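Side-chain contacts in sulfide-quinone reductase (Aquifex aeolicus, PDB 3HYW), which catalyses the oxidation of hydrogen sulfide with a quinone as electron acceptor, using FAD, and builds up polysulfur products that are finally released, typically as cyclooctasulfur: residues A[367-372]-A[410-415]; A[194-199]-A[299-304]; A[160-165]-A[380-385]; A[386-391]-A[400-405]. All coordinates share one frame; numbering follows the deposited sequence.

Interaction 1: A[367-372]-A[410-415]; sequences RERVIT and FLKVHP. With LMT (dodecyl-beta-D-maltoside), chain I.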
# COMPACT_ATOMS: atom_id res chain seq x y z
N ARG A 367 -7.66 21.04 2.97
CA ARG A 367 -6.55 21.54 2.16
C ARG A 367 -6.98 21.85 0.73
O ARG A 367 -7.84 21.16 0.17
CB ARG A 367 -5.40 20.53 2.15
CG ARG A 367 -4.92 20.13 3.53
CD ARG A 367 -3.51 19.60 3.47
NE ARG A 367 -2.96 19.40 4.81
CZ ARG A 367 -2.64 18.22 5.33
NH1 ARG A 367 -2.14 18.15 6.56
NH2 ARG A 367 -2.80 17.10 4.62
N GLU A 368 -6.38 22.89 0.15
CA GLU A 368 -6.57 23.20 -1.26
C GLU A 368 -5.71 22.25 -2.10
O GLU A 368 -6.15 21.76 -3.13
CB GLU A 368 -6.23 24.67 -1.55
CG GLU A 368 -6.91 25.26 -2.78
CD GLU A 368 -8.39 25.63 -2.57
OE1 GLU A 368 -8.88 25.59 -1.42
OE2 GLU A 368 -9.07 25.95 -3.58
N ARG A 369 -4.48 21.99 -1.65
CA ARG A 369 -3.61 21.04 -2.35
C ARG A 369 -2.44 20.54 -1.51
O ARG A 369 -2.08 21.13 -0.48
CB ARG A 369 -3.08 21.62 -3.68
CG ARG A 369 -2.09 22.77 -3.54
CD ARG A 369 -1.59 23.25 -4.91
NE ARG A 369 -2.70 23.52 -5.83
CZ ARG A 369 -3.43 24.64 -5.83
NH1 ARG A 369 -3.18 25.62 -4.96
NH2 ARG A 369 -4.42 24.78 -6.71
N VAL A 370 -1.88 19.42 -1.96
CA VAL A 370 -0.64 18.89 -1.41
C VAL A 370 0.28 18.47 -2.55
O VAL A 370 -0.18 18.21 -3.67
CB VAL A 370 -0.87 17.66 -0.47
CG1 VAL A 370 -1.68 18.04 0.76
CG2 VAL A 370 -1.51 16.49 -1.21
N ILE A 371 1.58 18.43 -2.28
CA ILE A 371 2.55 17.81 -3.18
C ILE A 371 3.46 16.91 -2.35
O ILE A 371 3.97 17.33 -1.32
CB ILE A 371 3.41 18.85 -3.95
CG1 ILE A 371 2.52 19.76 -4.80
CG2 ILE A 371 4.45 18.14 -4.83
CD1 ILE A 371 3.23 20.95 -5.43
N THR A 372 3.62 15.66 -2.79
CA THR A 372 4.50 14.71 -2.14
C THR A 372 5.43 14.09 -3.17
O THR A 372 4.99 13.36 -4.06
CB THR A 372 3.74 13.59 -1.42
OG1 THR A 372 2.88 12.92 -2.35
CG2 THR A 372 2.93 14.16 -0.31
N PHE A 410 5.27 29.26 -8.42
CA PHE A 410 5.54 27.83 -8.37
C PHE A 410 4.52 26.99 -7.59
O PHE A 410 4.24 25.85 -7.98
CB PHE A 410 6.96 27.56 -7.84
CG PHE A 410 8.03 27.76 -8.87
CD1 PHE A 410 8.34 26.74 -9.77
CD2 PHE A 410 8.71 28.97 -8.97
CE1 PHE A 410 9.32 26.92 -10.74
CE2 PHE A 410 9.70 29.16 -9.94
CZ PHE A 410 10.00 28.14 -10.82
N LEU A 411 3.99 27.53 -6.50
CA LEU A 411 3.10 26.78 -5.61
C LEU A 411 1.75 27.43 -5.34
O LEU A 411 0.97 26.92 -4.53
CB LEU A 411 3.79 26.49 -4.28
CG LEU A 411 5.04 25.61 -4.30
CD1 LEU A 411 5.75 25.76 -3.00
CD2 LEU A 411 4.69 24.15 -4.54
N LYS A 412 1.47 28.56 -5.99
CA LYS A 412 0.21 29.29 -5.84
C LYS A 412 -0.07 29.72 -4.39
O LYS A 412 -1.23 29.82 -3.98
CB LYS A 412 -0.97 28.48 -6.39
CG LYS A 412 -0.88 28.13 -7.87
CD LYS A 412 -1.98 27.14 -8.25
CE LYS A 412 -1.72 26.48 -9.60
NZ LYS A 412 -0.64 25.45 -9.51
N VAL A 413 0.99 29.97 -3.63
CA VAL A 413 0.86 30.37 -2.22
C VAL A 413 0.80 31.89 -2.03
O VAL A 413 1.56 32.64 -2.66
CB VAL A 413 1.94 29.68 -1.30
CG1 VAL A 413 3.21 29.42 -2.04
CG2 VAL A 413 2.21 30.49 -0.01
N HIS A 414 -0.14 32.32 -1.20
CA HIS A 414 -0.21 33.68 -0.70
C HIS A 414 -0.02 33.53 0.81
O HIS A 414 -0.77 32.78 1.44
CB HIS A 414 -1.56 34.33 -1.02
CG HIS A 414 -1.83 34.48 -2.48
ND1 HIS A 414 -2.30 33.44 -3.26
CD2 HIS A 414 -1.72 35.54 -3.31
CE1 HIS A 414 -2.46 33.86 -4.51
NE2 HIS A 414 -2.11 35.14 -4.56
N PRO A 415 0.99 34.21 1.38
CA PRO A 415 1.38 33.94 2.77
C PRO A 415 0.40 34.41 3.85
O PRO A 415 0.30 33.78 4.90
CB PRO A 415 2.72 34.66 2.90
CG PRO A 415 2.69 35.75 1.87
CD PRO A 415 1.85 35.23 0.74
C1B LMT I . 12.74 15.32 -10.71
C2B LMT I . 14.13 15.48 -11.35
C3B LMT I . 14.17 14.92 -12.77
C4B LMT I . 13.65 13.49 -12.78
C5B LMT I . 12.23 13.46 -12.20
C6B LMT I . 11.62 12.06 -12.20
O1B LMT I . 11.81 16.29 -11.22
O2B LMT I . 14.52 16.86 -11.36
O3B LMT I . 15.52 14.95 -13.27
O4' LMT I . 13.69 12.97 -14.12
O5B LMT I . 12.24 13.98 -10.86
O6B LMT I . 12.28 11.23 -11.24
C1' LMT I . 9.55 19.28 -9.24
C2' LMT I . 11.07 19.40 -9.21
C3' LMT I . 11.72 18.54 -10.29
C4' LMT I . 11.23 17.09 -10.19
C5' LMT I . 9.71 17.09 -10.26
C6' LMT I . 9.13 15.68 -10.16
O1' LMT I . 9.03 19.94 -8.08
O2' LMT I . 11.47 20.76 -9.38
O3' LMT I . 13.14 18.59 -10.14
O5' LMT I . 9.17 17.90 -9.21
O6' LMT I . 8.24 15.45 -11.26
C1 LMT I . 7.73 20.50 -8.26
C2 LMT I . 7.75 22.01 -8.04
C3 LMT I . 8.23 22.38 -6.64
C4 LMT I . 8.09 23.88 -6.40
C5 LMT I . 9.21 24.41 -5.51
C6 LMT I . 8.94 25.86 -5.12
C7 LMT I . 10.20 26.53 -4.58
C8 LMT I . 10.74 27.58 -5.54
C9 LMT I . 11.84 27.01 -6.43
C10 LMT I . 12.20 27.96 -7.56
C11 LMT I . 13.61 28.51 -7.39
C12 LMT I . 14.27 28.72 -8.73
O HOH W 1 -1.26 26.01 -3.06
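Two basic side chains meet without a direct polar bond: the aliphatic part of Lys412 lies over a face of the Arg369 guanidinium. Lys412 CD stands 3.5 Å above that plane, displaced to the side of the group and 3.7 Å from Arg369 NH2, and the two chains cross at about a right angle. The charged ends keep apart, with Lys412 NZ 4.6 Å from Arg369 NE, and each has polar partners outside the pair; a sulfate ion lies beside Arg369. Its guanidinium owes its place partly to chi1 of 69°, which sets CG between the backbone N and the carbonyl carbon, and partly to a bend at chi3. In the plane of the group, at its edge, a water accepts from Arg369 NH1 (2.7 Å) and donates to Leu411 O (2.8 Å), tying the strand to the end of helix 401-411. Lys412 is the first residue past that helix and has positive phi (58°). Glu368 and Arg369 form a classic beta bulge opposite Asp361 of strand 355-361. The apolar part of the contact is one methyl pair, Ile371 CD1 to Leu411 CD2 at 3.6 Å. Leu411 also packs on Ile346 of the quinone site, and its CD1 lies 3.8 Å from C6 of the dodecyl maltoside tail. That tail passes over a face of the Phe410 ring, with LMT C10 3.7 Å from Phe410 CE2.

Interaction 2: A[194-199]-A[299-304]; sequences FGVGGI and PPIEKT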
# COMPACT_ATOMS: atom_id res chain seq x y z
N PHE A 194 3.00 12.76 10.80
CA PHE A 194 3.66 14.06 11.04
C PHE A 194 2.92 15.02 11.98
O PHE A 194 3.28 16.18 12.09
CB PHE A 194 3.96 14.80 9.73
CG PHE A 194 4.81 14.02 8.75
CD1 PHE A 194 5.96 13.35 9.16
CD2 PHE A 194 4.47 14.01 7.39
CE1 PHE A 194 6.75 12.65 8.23
CE2 PHE A 194 5.25 13.32 6.45
CZ PHE A 194 6.40 12.63 6.88
N GLY A 195 1.88 14.53 12.66
CA GLY A 195 1.02 15.42 13.46
C GLY A 195 0.08 16.26 12.59
O GLY A 195 -0.48 17.25 13.06
N VAL A 196 -0.08 15.88 11.33
CA VAL A 196 -0.96 16.61 10.41
C VAL A 196 -1.97 15.73 9.66
O VAL A 196 -2.65 16.20 8.74
CB VAL A 196 -0.14 17.46 9.37
CG1 VAL A 196 0.78 18.44 10.07
CG2 VAL A 196 0.66 16.56 8.44
N GLY A 197 -2.06 14.46 10.06
CA GLY A 197 -2.93 13.48 9.39
C GLY A 197 -2.42 13.11 8.01
O GLY A 197 -3.21 12.78 7.12
N GLY A 198 -1.11 13.15 7.83
CA GLY A 198 -0.50 12.80 6.56
C GLY A 198 -0.52 13.95 5.56
O GLY A 198 -1.31 14.90 5.70
N ILE A 199 0.37 13.87 4.57
CA ILE A 199 0.41 14.82 3.47
C ILE A 199 0.39 13.99 2.20
O ILE A 199 1.37 13.34 1.86
CB ILE A 199 1.67 15.73 3.53
CG1 ILE A 199 1.64 16.61 4.79
CG2 ILE A 199 1.74 16.62 2.29
CD1 ILE A 199 3.01 17.13 5.23
N PRO A 299 -4.32 24.19 18.45
CA PRO A 299 -4.93 22.89 18.76
C PRO A 299 -4.46 21.82 17.77
O PRO A 299 -4.09 22.15 16.64
CB PRO A 299 -6.43 23.16 18.60
CG PRO A 299 -6.57 24.67 18.72
CD PRO A 299 -5.33 25.20 18.08
N PRO A 300 -4.44 20.54 18.19
CA PRO A 300 -4.00 19.49 17.27
C PRO A 300 -4.94 19.29 16.08
O PRO A 300 -6.14 19.52 16.20
CB PRO A 300 -3.94 18.24 18.15
CG PRO A 300 -4.86 18.51 19.27
CD PRO A 300 -4.78 19.99 19.52
N ILE A 301 -4.39 18.88 14.94
CA ILE A 301 -5.19 18.62 13.74
C ILE A 301 -6.10 17.41 13.95
O ILE A 301 -7.21 17.35 13.42
CB ILE A 301 -4.30 18.47 12.48
CG1 ILE A 301 -3.82 19.84 12.02
CG2 ILE A 301 -5.06 17.75 11.36
CD1 ILE A 301 -2.66 19.82 11.04
N GLU A 302 -5.63 16.44 14.73
CA GLU A 302 -6.48 15.33 15.17
C GLU A 302 -6.02 14.74 16.49
O GLU A 302 -4.83 14.74 16.80
CB GLU A 302 -6.62 14.25 14.09
CG GLU A 302 -5.34 13.76 13.44
CD GLU A 302 -5.60 12.76 12.32
OE1 GLU A 302 -6.46 13.04 11.44
OE2 GLU A 302 -4.94 11.70 12.30
N LYS A 303 -6.98 14.27 17.27
CA LYS A 303 -6.72 13.55 18.51
C LYS A 303 -6.37 12.11 18.12
O LYS A 303 -7.25 11.32 17.76
CB LYS A 303 -7.96 13.60 19.42
CG LYS A 303 -7.77 13.05 20.84
CD LYS A 303 -9.06 13.16 21.64
CE LYS A 303 -8.96 12.54 23.05
NZ LYS A 303 -8.39 13.50 24.06
N THR A 304 -5.09 11.79 18.16
CA THR A 304 -4.61 10.46 17.77
C THR A 304 -4.64 9.53 18.99
O THR A 304 -4.64 10.02 20.12
CB THR A 304 -3.19 10.55 17.18
OG1 THR A 304 -2.36 11.28 18.08
CG2 THR A 304 -3.22 11.28 15.84
O HOH W 2 -1.80 17.63 15.31
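Apolar contact between Val196 and Ile301 is the centre of this meeting of two loops. Their side chains lie side by side and point the same way, with Val196 CG1 3.8 Å from Ile301 CD1. The same methyl reaches the backbone, Ile301 CD1 being 3.7 Å from Val196 CA, so the isoleucine end rests on the loop backbone as well as on the valine branch. With chi1 at -76°, Ile301 CG1 stands opposite the carbonyl carbon and carries CD1 to this position, while CG2 approaches Val196 O at 3.9 Å.

The polar link is indirect. A water donates to Gly195 O at 2.6 Å and accepts from Ile301 N at 2.9 Å, bridging the two backbones. Glu302 comes third: its OE2 lies 4.0 Å from Gly197 CA and is hydrogen-bonded to His193 NE2.

Gly195, Gly197 and Gly198, like Phe194, have positive phi. Both loops lie in the pyridine nucleotide-disulphide oxidoreductase region; Phe194 lines the octathiocane pocket, though the contact itself is away from the annotated sites. Segment 194-199 runs between strand 182-185 and helix 202-212, and segment 299-304 between strand 289-291 and helix 314-332; Ile199 packs against Val370 and Thr372 of strand 369-375.

Interaction 3: A[160-165]-A[380-385]; sequences AYEFAL and YFKTAF. With DCQ (2-decyl-5,6-dimethoxy-3-methylcyclohexa-2,5-diene-1,4-dione), chain H.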
# COMPACT_ATOMS: atom_id res chain seq x y z
N ALA A 160 13.07 13.52 13.17
CA ALA A 160 13.31 12.13 13.53
C ALA A 160 13.45 11.25 12.29
O ALA A 160 14.34 10.42 12.22
CB ALA A 160 12.20 11.60 14.44
N TYR A 161 12.56 11.46 11.31
CA TYR A 161 12.65 10.79 10.01
C TYR A 161 13.94 11.13 9.28
O TYR A 161 14.61 10.25 8.73
CB TYR A 161 11.45 11.15 9.15
CG TYR A 161 10.18 10.50 9.61
CD1 TYR A 161 9.88 9.19 9.25
CD2 TYR A 161 9.28 11.18 10.44
CE1 TYR A 161 8.72 8.58 9.68
CE2 TYR A 161 8.12 10.57 10.87
CZ TYR A 161 7.85 9.27 10.49
OH TYR A 161 6.70 8.65 10.91
N GLU A 162 14.29 12.42 9.27
CA GLU A 162 15.53 12.89 8.65
C GLU A 162 16.74 12.21 9.26
O GLU A 162 17.57 11.67 8.54
CB GLU A 162 15.70 14.41 8.81
CG GLU A 162 14.91 15.26 7.86
CD GLU A 162 15.32 16.72 7.96
OE1 GLU A 162 15.23 17.28 9.08
OE2 GLU A 162 15.75 17.29 6.94
N PHE A 163 16.82 12.26 10.59
CA PHE A 163 17.97 11.72 11.32
C PHE A 163 18.12 10.21 11.10
O PHE A 163 19.24 9.71 10.93
CB PHE A 163 17.86 12.04 12.82
CG PHE A 163 19.07 11.60 13.62
CD1 PHE A 163 19.09 10.37 14.28
CD2 PHE A 163 20.20 12.42 13.70
CE1 PHE A 163 20.22 9.97 15.00
CE2 PHE A 163 21.33 12.03 14.43
CZ PHE A 163 21.33 10.80 15.09
N ALA A 164 17.01 9.49 11.12
CA ALA A 164 17.04 8.05 10.89
C ALA A 164 17.60 7.72 9.50
O ALA A 164 18.44 6.83 9.36
CB ALA A 164 15.66 7.47 11.08
N LEU A 165 17.14 8.44 8.48
CA LEU A 165 17.56 8.16 7.11
C LEU A 165 18.97 8.66 6.81
O LEU A 165 19.72 8.02 6.05
CB LEU A 165 16.53 8.68 6.11
CG LEU A 165 15.26 7.81 6.16
CD1 LEU A 165 14.08 8.51 5.57
CD2 LEU A 165 15.50 6.46 5.51
N TYR A 380 19.35 18.89 -2.72
CA TYR A 380 20.09 20.07 -3.17
C TYR A 380 19.33 21.36 -2.88
O TYR A 380 19.93 22.37 -2.52
CB TYR A 380 20.50 19.93 -4.64
CG TYR A 380 21.45 18.77 -4.82
CD1 TYR A 380 22.82 18.91 -4.54
CD2 TYR A 380 20.99 17.52 -5.23
CE1 TYR A 380 23.70 17.83 -4.69
CE2 TYR A 380 21.85 16.45 -5.37
CZ TYR A 380 23.20 16.60 -5.10
OH TYR A 380 24.03 15.52 -5.25
N PHE A 381 18.01 21.31 -2.99
CA PHE A 381 17.19 22.45 -2.62
C PHE A 381 17.24 22.76 -1.12
O PHE A 381 17.23 23.93 -0.72
CB PHE A 381 15.73 22.28 -3.06
CG PHE A 381 14.94 23.55 -2.97
CD1 PHE A 381 14.94 24.45 -4.03
CD2 PHE A 381 14.21 23.86 -1.82
CE1 PHE A 381 14.21 25.64 -3.94
CE2 PHE A 381 13.49 25.05 -1.73
CZ PHE A 381 13.49 25.93 -2.79
N LYS A 382 17.26 21.71 -0.29
CA LYS A 382 17.41 21.85 1.16
C LYS A 382 18.71 22.59 1.51
O LYS A 382 18.70 23.55 2.28
CB LYS A 382 17.37 20.46 1.83
CG LYS A 382 17.52 20.46 3.35
CD LYS A 382 16.19 20.30 4.05
CE LYS A 382 16.39 20.31 5.56
NZ LYS A 382 15.12 20.11 6.29
N THR A 383 19.82 22.14 0.92
CA THR A 383 21.12 22.78 1.11
C THR A 383 21.10 24.23 0.61
O THR A 383 21.58 25.14 1.31
CB THR A 383 22.25 21.99 0.41
OG1 THR A 383 22.25 20.64 0.91
CG2 THR A 383 23.62 22.62 0.69
N ALA A 384 20.53 24.44 -0.57
CA ALA A 384 20.41 25.78 -1.15
C ALA A 384 19.58 26.70 -0.26
O ALA A 384 19.98 27.84 -0.01
CB ALA A 384 19.84 25.72 -2.56
N PHE A 385 18.46 26.20 0.26
CA PHE A 385 17.61 26.99 1.14
C PHE A 385 18.31 27.41 2.45
O PHE A 385 18.13 28.53 2.92
CB PHE A 385 16.29 26.28 1.47
CG PHE A 385 15.37 27.11 2.31
CD1 PHE A 385 14.72 28.21 1.76
CD2 PHE A 385 15.22 26.85 3.67
CE1 PHE A 385 13.90 29.01 2.54
CE2 PHE A 385 14.40 27.65 4.45
CZ PHE A 385 13.74 28.73 3.89
O2 DCQ H . 10.15 28.10 5.24
C2 DCQ H . 10.44 27.50 4.06
C3 DCQ H . 10.93 26.20 4.05
O3 DCQ H . 11.09 25.52 5.24
C3M DCQ H . 12.29 25.60 6.02
C4 DCQ H . 11.24 25.58 2.85
O4 DCQ H . 11.71 24.30 2.85
C4M DCQ H . 13.09 24.02 2.61
C5 DCQ H . 11.05 26.27 1.65
O5 DCQ H . 11.36 25.65 0.48
C1 DCQ H . 10.26 28.19 2.86
C1M DCQ H . 9.73 29.60 2.90
C6 DCQ H . 10.57 27.57 1.65
C7 DCQ H . 10.38 28.31 0.33
C8 DCQ H . 11.71 28.75 -0.27
C9 DCQ H . 11.59 30.13 -0.90
C10 DCQ H . 11.90 30.09 -2.39
C11 DCQ H . 13.21 30.82 -2.69
C12 DCQ H . 13.05 31.79 -3.85
C13 DCQ H . 13.70 31.24 -5.12
C14 DCQ H . 13.92 32.34 -6.15
C15 DCQ H . 14.37 31.77 -7.50
C16 DCQ H . 15.15 32.81 -8.28
O HOH W 3 15.72 19.76 9.10
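Lys382 reaches from helix 376-395 to Glu162 on helix 158-173, the CA atoms of Glu162 and Lys382 being 11.8 Å apart. From CB, which points at the other helix, CG lies opposite the backbone N (chi1 180°), and a bend at chi2 (101°) redirects the chain. CD is still 4.2 Å from Glu162 OE2; CE closes to 3.4 Å from the same oxygen. At the tip, NZ makes a salt bridge, donating to Glu162 OE2 at 3.0 Å on the syn side, 32° out of the carboxylate plane. NZ also donates a hydrogen bond to a water (2.9 Å), which lies close to Glu162 OE1 and probably links it to the amine. FAD O4 and Ile348 O are also in reach, so four acceptors share three N-H groups; Glu162 OE2 receives a hydrogen bond from Asp350 N. These contacts place the amine beside the flavin, where a positive charge could polarise O4. Phe381, just before the lysine, offers its edge to DCQ O5, and Phe385, nearly one helical turn after it, covers the quinone head group, with DCQ C4 4.0 Å above the ring centre. The arrangement belongs to a flavin-quinone site, an FAD-binding lysine beside two aromatic residues of the quinone pocket.

Interaction 4: A[386-391]-A[400-405]; sequences EKYFLW and PSFEEK. With DCQ (2-decyl-5,6-dimethoxy-3-methylcyclohexa-2,5-diene-1,4-dione), chain H.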
# COMPACT_ATOMS: atom_id res chain seq x y z
N GLU A 386 19.11 26.50 3.00
CA GLU A 386 19.95 26.77 4.16
C GLU A 386 20.84 28.00 3.92
O GLU A 386 20.82 28.94 4.71
CB GLU A 386 20.79 25.54 4.49
CG GLU A 386 21.73 25.68 5.66
CD GLU A 386 22.63 24.48 5.82
OE1 GLU A 386 22.11 23.34 5.76
OE2 GLU A 386 23.85 24.67 5.99
N LYS A 387 21.58 27.99 2.81
CA LYS A 387 22.45 29.12 2.45
C LYS A 387 21.65 30.41 2.28
O LYS A 387 22.04 31.47 2.77
CB LYS A 387 23.25 28.81 1.17
CG LYS A 387 24.06 27.51 1.24
CD LYS A 387 25.12 27.58 2.34
CE LYS A 387 25.82 26.25 2.55
NZ LYS A 387 26.83 26.36 3.65
N TYR A 388 20.51 30.29 1.61
CA TYR A 388 19.60 31.42 1.36
C TYR A 388 19.02 32.03 2.64
O TYR A 388 19.02 33.24 2.79
CB TYR A 388 18.48 31.01 0.39
CG TYR A 388 17.39 32.05 0.20
CD1 TYR A 388 17.66 33.29 -0.38
CD2 TYR A 388 16.07 31.78 0.57
CE1 TYR A 388 16.66 34.25 -0.56
CE2 TYR A 388 15.05 32.72 0.39
CZ TYR A 388 15.35 33.95 -0.18
OH TYR A 388 14.36 34.90 -0.36
N PHE A 389 18.53 31.19 3.55
CA PHE A 389 17.96 31.72 4.79
C PHE A 389 19.00 32.42 5.66
O PHE A 389 18.73 33.50 6.19
CB PHE A 389 17.21 30.65 5.60
CG PHE A 389 16.22 31.24 6.58
CD1 PHE A 389 16.60 31.53 7.89
CD2 PHE A 389 14.93 31.54 6.18
CE1 PHE A 389 15.70 32.09 8.79
CE2 PHE A 389 14.02 32.11 7.07
CZ PHE A 389 14.40 32.39 8.38
N LEU A 390 20.17 31.81 5.82
CA LEU A 390 21.25 32.42 6.60
C LEU A 390 21.66 33.76 6.01
O LEU A 390 21.94 34.71 6.75
CB LEU A 390 22.48 31.51 6.69
CG LEU A 390 22.72 30.53 7.86
CD1 LEU A 390 21.96 30.86 9.15
CD2 LEU A 390 22.54 29.07 7.47
N TRP A 391 21.70 33.83 4.69
CA TRP A 391 21.96 35.10 4.01
C TRP A 391 20.92 36.16 4.42
O TRP A 391 21.28 37.30 4.74
CB TRP A 391 21.98 34.92 2.48
CG TRP A 391 22.28 36.19 1.78
CD1 TRP A 391 23.51 36.68 1.46
CD2 TRP A 391 21.33 37.15 1.32
NE1 TRP A 391 23.39 37.90 0.84
CE2 TRP A 391 22.06 38.21 0.74
CE3 TRP A 391 19.93 37.23 1.35
CZ2 TRP A 391 21.43 39.33 0.18
CZ3 TRP A 391 19.31 38.34 0.80
CH2 TRP A 391 20.06 39.37 0.22
N PRO A 400 11.94 39.03 1.40
CA PRO A 400 12.16 39.82 0.17
C PRO A 400 10.97 39.67 -0.77
O PRO A 400 10.44 38.57 -0.92
CB PRO A 400 13.39 39.17 -0.46
CG PRO A 400 14.00 38.31 0.57
CD PRO A 400 12.93 37.95 1.54
N SER A 401 10.55 40.77 -1.39
CA SER A 401 9.37 40.78 -2.26
C SER A 401 9.36 39.69 -3.34
O SER A 401 8.30 39.12 -3.63
CB SER A 401 9.17 42.16 -2.92
OG SER A 401 10.06 42.33 -4.01
N PHE A 402 10.53 39.38 -3.90
CA PHE A 402 10.65 38.35 -4.96
C PHE A 402 10.30 36.95 -4.48
O PHE A 402 9.78 36.14 -5.25
CB PHE A 402 12.05 38.35 -5.61
CG PHE A 402 13.09 37.58 -4.83
CD1 PHE A 402 13.91 38.23 -3.92
CD2 PHE A 402 13.25 36.21 -5.03
CE1 PHE A 402 14.88 37.51 -3.18
CE2 PHE A 402 14.20 35.49 -4.30
CZ PHE A 402 15.02 36.14 -3.38
N GLU A 403 10.59 36.65 -3.21
CA GLU A 403 10.32 35.32 -2.67
C GLU A 403 8.83 35.02 -2.67
O GLU A 403 8.42 33.94 -3.09
CB GLU A 403 10.90 35.17 -1.26
CG GLU A 403 10.66 33.79 -0.65
CD GLU A 403 11.34 33.60 0.70
OE1 GLU A 403 12.25 34.39 1.05
OE2 GLU A 403 10.98 32.63 1.39
N GLU A 404 8.03 35.98 -2.21
CA GLU A 404 6.56 35.87 -2.27
C GLU A 404 6.08 35.67 -3.71
O GLU A 404 5.22 34.84 -3.98
CB GLU A 404 5.89 37.10 -1.65
CG GLU A 404 4.37 36.96 -1.54
CD GLU A 404 3.68 38.19 -0.96
OE1 GLU A 404 4.31 38.91 -0.17
OE2 GLU A 404 2.50 38.42 -1.31
N LYS A 405 6.64 36.44 -4.65
CA LYS A 405 6.28 36.30 -6.06
C LYS A 405 6.62 34.90 -6.59
O LYS A 405 5.79 34.27 -7.24
CB LYS A 405 6.90 37.41 -6.92
CG LYS A 405 6.33 38.80 -6.59
CD LYS A 405 6.80 39.91 -7.52
CE LYS A 405 6.36 41.27 -6.98
NZ LYS A 405 6.72 42.40 -7.89
O2 DCQ H . 10.15 28.10 5.24
C2 DCQ H . 10.44 27.50 4.06
C3 DCQ H . 10.93 26.20 4.05
O3 DCQ H . 11.09 25.52 5.24
C3M DCQ H . 12.29 25.60 6.02
C4 DCQ H . 11.24 25.58 2.85
O4 DCQ H . 11.71 24.30 2.85
C4M DCQ H . 13.09 24.02 2.61
C5 DCQ H . 11.05 26.27 1.65
O5 DCQ H . 11.36 25.65 0.48
C1 DCQ H . 10.26 28.19 2.86
C1M DCQ H . 9.73 29.60 2.90
C6 DCQ H . 10.57 27.57 1.65
C7 DCQ H . 10.38 28.31 0.33
C8 DCQ H . 11.71 28.75 -0.27
C9 DCQ H . 11.59 30.13 -0.90
C10 DCQ H . 11.90 30.09 -2.39
C11 DCQ H . 13.21 30.82 -2.69
C12 DCQ H . 13.05 31.79 -3.85
C13 DCQ H . 13.70 31.24 -5.12
C14 DCQ H . 13.92 32.34 -6.15
C15 DCQ H . 14.37 31.77 -7.50
C16 DCQ H . 15.15 32.81 -8.28
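Tyr388 and Phe402 reach toward each other from opposite directions, while Glu403 crosses the tyrosine at a slant, so the phenol end is met by both residues. The tyrosine hydroxyl donates to Glu403 OE1 at 2.6 Å. It comes from above the carboxylate, 43° out of its plane, and the ring and carboxylate planes stand 61° apart; seen from the tyrosine, Glu403 CD lies in plane at the ring edge. Chi1 of 173° turns the tyrosine CG away from the backbone N and sends the ring across to the second helix. Phe402 arrives with its CZ 3.3 Å from Tyr388 OH and 3.8 Å from Tyr388 CE1. Pro400, at the N-cap position of helix 401-411, adds its CG at 3.6 Å from Tyr388 OH. The motif is thus a pair of consecutive helices, 376-395 and 401-411, joined by a short connection and bridged near the start of the second. Glu403 OE1 has a further partner in Lys392, with which it forms a salt bridge, so this oxygen is shared by two partners. The other oxygen faces the quinone tail: Glu403 OE2 lies 3.4 Å from DCQ C9. Farther along the tail, DCQ C14 sits in plane at the edge of the Phe402 ring, 3.7 Å from Phe402 CE2.

How the interactions relate
Interactions 1, 3 and 4 draw on the consecutive elements strand 369-375, helix 376-395 and helix 401-411. Interactions 3 and 4 share helix 376-395, with centres 18 Å apart, and both touch the decylubiquinone; interactions 1 and 4 share helix 401-411, also with centres 18 Å apart, and interaction 4 falls within the chain span of interaction 1. Interaction 2 lies within the span of interaction 3, precedes interaction 1, and is farthest from interaction 4, about 29 Å between centres. It touches interaction 1 through Arg367, which probably hydrogen-bonds to the carbonyls of Val196 and Gly198, and interaction 3 through Phe194 and Tyr161. Contacts thus run from the loops near the polysulfur pocket to the quinone-binding helices.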